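Local structure of PfVFT1 (Plasmodium falciparum, 5JKQ) at residues K14-I19 with I109-I114. The protein is a bi-lobed Venus flytrap protein, probably a solute-binding protein whose ligand would be held between its two lobes. The protein carries 3 engineered substitutions. Numbering follows the deposited sequence.
Sequences KRLIDI and IIWETI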
loop_
_atom_site.group_PDB
_atom_site.type_symbol
_atom_site.label_atom_id
_atom_site.label_comp_id
_atom_site.label_asym_id
_atom_site.label_seq_id
_atom_site.Cartn_x
_atom_site.Cartn_y
_atom_site.Cartn_z
ATOM N N LYS A 14 -14.569 12.684 -5.404
ATOM C CA LYS A 14 -13.489 13.663 -5.475
ATOM C C LYS A 14 -13.229 14.321 -4.125
ATOM O O LYS A 14 -12.093 14.357 -3.652
ATOM C CB LYS A 14 -13.799 14.740 -6.514
ATOM C CG LYS A 14 -12.577 15.562 -6.913
ATOM C CD LYS A 14 -12.906 17.037 -7.005
ATOM C CE LYS A 14 -11.704 17.870 -7.406
ATOM N NZ LYS A 14 -10.602 17.804 -6.403
ATOM N N ARG A 15 -14.282 14.844 -3.506
ATOM C CA ARG A 15 -14.147 15.515 -2.220
ATOM C C ARG A 15 -13.764 14.521 -1.123
ATOM O O ARG A 15 -13.048 14.870 -0.185
ATOM C CB ARG A 15 -15.446 16.236 -1.859
ATOM C CG ARG A 15 -15.323 17.178 -0.675
ATOM C CD ARG A 15 -16.477 18.166 -0.651
ATOM N NE ARG A 15 -17.776 17.495 -0.557
ATOM C CZ ARG A 15 -18.652 17.652 0.435
ATOM N NH1 ARG A 15 -18.401 18.469 1.454
ATOM N NH2 ARG A 15 -19.798 16.986 0.404
ATOM N N LEU A 16 -14.239 13.286 -1.251
ATOM C CA LEU A 16 -13.870 12.224 -0.321
ATOM C C LEU A 16 -12.367 11.955 -0.391
ATOM O O LEU A 16 -11.713 11.774 0.633
ATOM C CB LEU A 16 -14.661 10.947 -0.624
ATOM C CG LEU A 16 -14.195 9.645 0.038
ATOM C CD1 LEU A 16 -14.249 9.744 1.558
ATOM C CD2 LEU A 16 -15.032 8.471 -0.458
ATOM N N ILE A 17 -11.827 11.939 -1.606
ATOM C CA ILE A 17 -10.401 11.705 -1.810
ATOM C C ILE A 17 -9.577 12.873 -1.276
ATOM O O ILE A 17 -8.511 12.674 -0.695
ATOM C CB ILE A 17 -10.082 11.483 -3.309
ATOM C CG1 ILE A 17 -10.705 10.174 -3.787
ATOM C CG2 ILE A 17 -8.572 11.434 -3.563
ATOM C CD1 ILE A 17 -10.886 10.094 -5.281
ATOM N N ASP A 18 -10.076 14.089 -1.470
ATOM C CA ASP A 18 -9.340 15.284 -1.073
ATOM C C ASP A 18 -9.265 15.434 0.445
ATOM O O ASP A 18 -8.195 15.701 0.991
ATOM C CB ASP A 18 -9.976 16.532 -1.687
ATOM C CG ASP A 18 -9.892 16.543 -3.202
ATOM O OD1 ASP A 18 -8.961 15.918 -3.755
ATOM O OD2 ASP A 18 -10.755 17.179 -3.841
ATOM N N ILE A 19 -10.395 15.272 1.126
ATOM C CA ILE A 19 -10.404 15.384 2.578
ATOM C C ILE A 19 -9.612 14.227 3.180
ATOM O O ILE A 19 -8.997 14.362 4.236
ATOM C CB ILE A 19 -11.843 15.410 3.141
ATOM C CG1 ILE A 19 -11.839 15.949 4.573
ATOM C CG2 ILE A 19 -12.501 14.027 3.062
ATOM C CD1 ILE A 19 -13.180 16.490 5.023
ATOM N N ILE A 109 -7.365 6.599 12.569
ATOM C CA ILE A 109 -6.867 7.940 12.858
ATOM C C ILE A 109 -7.129 8.891 11.686
ATOM O O ILE A 109 -7.279 10.095 11.885
ATOM C CB ILE A 109 -5.359 7.937 13.197
ATOM C CG1 ILE A 109 -4.541 7.332 12.051
ATOM C CG2 ILE A 109 -5.126 7.183 14.504
ATOM C CD1 ILE A 109 -3.046 7.469 12.225
ATOM N N ILE A 110 -7.197 8.354 10.472
ATOM C CA ILE A 110 -7.507 9.180 9.308
ATOM C C ILE A 110 -8.921 9.729 9.445
ATOM O O ILE A 110 -9.150 10.918 9.233
ATOM C CB ILE A 110 -7.356 8.392 7.985
ATOM C CG1 ILE A 110 -5.873 8.265 7.631
ATOM C CG2 ILE A 110 -8.096 9.089 6.828
ATOM C CD1 ILE A 110 -5.584 7.348 6.453
ATOM N N TRP A 111 -9.860 8.864 9.821
ATOM C CA TRP A 111 -11.259 9.262 9.933
ATOM C C TRP A 111 -11.559 9.958 11.257
ATOM O O TRP A 111 -12.529 10.709 11.358
ATOM C CB TRP A 111 -12.171 8.049 9.746
ATOM C CG TRP A 111 -12.370 7.739 8.297
ATOM C CD1 TRP A 111 -11.793 6.729 7.585
ATOM C CD2 TRP A 111 -13.181 8.470 7.372
ATOM N NE1 TRP A 111 -12.204 6.780 6.273
ATOM C CE2 TRP A 111 -13.057 7.840 6.119
ATOM C CE3 TRP A 111 -14.006 9.593 7.483
ATOM C CZ2 TRP A 111 -13.728 8.296 4.985
ATOM C CZ3 TRP A 111 -14.671 10.044 6.357
ATOM C CH2 TRP A 111 -14.527 9.397 5.125
ATOM N N GLU A 112 -10.728 9.718 12.267
ATOM C CA GLU A 112 -10.802 10.496 13.499
ATOM C C GLU A 112 -10.430 11.943 13.196
ATOM O O GLU A 112 -11.059 12.877 13.694
ATOM C CB GLU A 112 -9.880 9.917 14.573
ATOM C CG GLU A 112 -10.437 8.676 15.263
ATOM C CD GLU A 112 -9.401 7.939 16.095
ATOM O OE1 GLU A 112 -8.281 8.464 16.272
ATOM O OE2 GLU A 112 -9.710 6.826 16.574
ATOM N N THR A 113 -9.406 12.112 12.365
ATOM C CA THR A 113 -8.947 13.431 11.950
ATOM C C THR A 113 -9.999 14.109 11.076
ATOM O O THR A 113 -10.275 15.300 11.231
ATOM C CB THR A 113 -7.611 13.338 11.179
ATOM O OG1 THR A 113 -6.628 12.684 11.993
ATOM C CG2 THR A 113 -7.103 14.719 10.793
ATOM N N ILE A 114 -10.586 13.344 10.162
ATOM C CA ILE A 114 -11.637 13.857 9.293
ATOM C C ILE A 114 -12.844 14.271 10.129
ATOM O O ILE A 114 -13.451 15.316 9.887
ATOM C CB ILE A 114 -12.056 12.808 8.235
ATOM C CG1 ILE A 114 -10.937 12.637 7.206
ATOM C CG2 ILE A 114 -13.344 13.218 7.514
ATOM C CD1 ILE A 114 -11.042 11.372 6.378
#
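Trp-111 and Ile-114 of helix 102-118 meet Leu-16 and Ile-19 of helix 14-29, and the pairing illustrates how two helices can be joined by apolar side chains that differ greatly in reach. Trp-111 comes first and extends the farther. With CG anti to its carbonyl carbon (chi1 -82°), the indole carries its six-membered ring across to the first helix, where CH2 lies 3.6 Å from CD1 of Leu-16. The methyl arrives at the rim of the ring, near its plane, and the two side chains run at about a right angle to each other. Leu-16 also touches Val-68 and Ile-72 of helix 68-75, and Phe-280 of strand 265-281.

Both helices belong to the lobe built around the parallel sheet of strands 77-83, 126-132 and 146-147, one half of the bi-lobed Venus flytrap architecture, and the contact is part of that lobe's buried packing. Thr-113 turns back on its own helix: OG1 donates to the carbonyl oxygen of Ile-109 at 2.7 Å, so that oxygen receives a second bond besides the one from Thr-113 N.

Ile-114 lies where the CA atoms of the two segments come nearest, its CA 7.0 Å from CA of Ile-19. Its branches divide the work. CG2, anti to the backbone N, meets Ile-19 CD1 at 4.1 Å, whereas CG1 lies 3.9 Å from Ile-19 O and sends CD1 over one face of the Trp-111 indole, 3.6 Å above the plane and displaced toward the rim. One turn after Ile-19 on helix 14-29, Ala-23 also touches Ile-114.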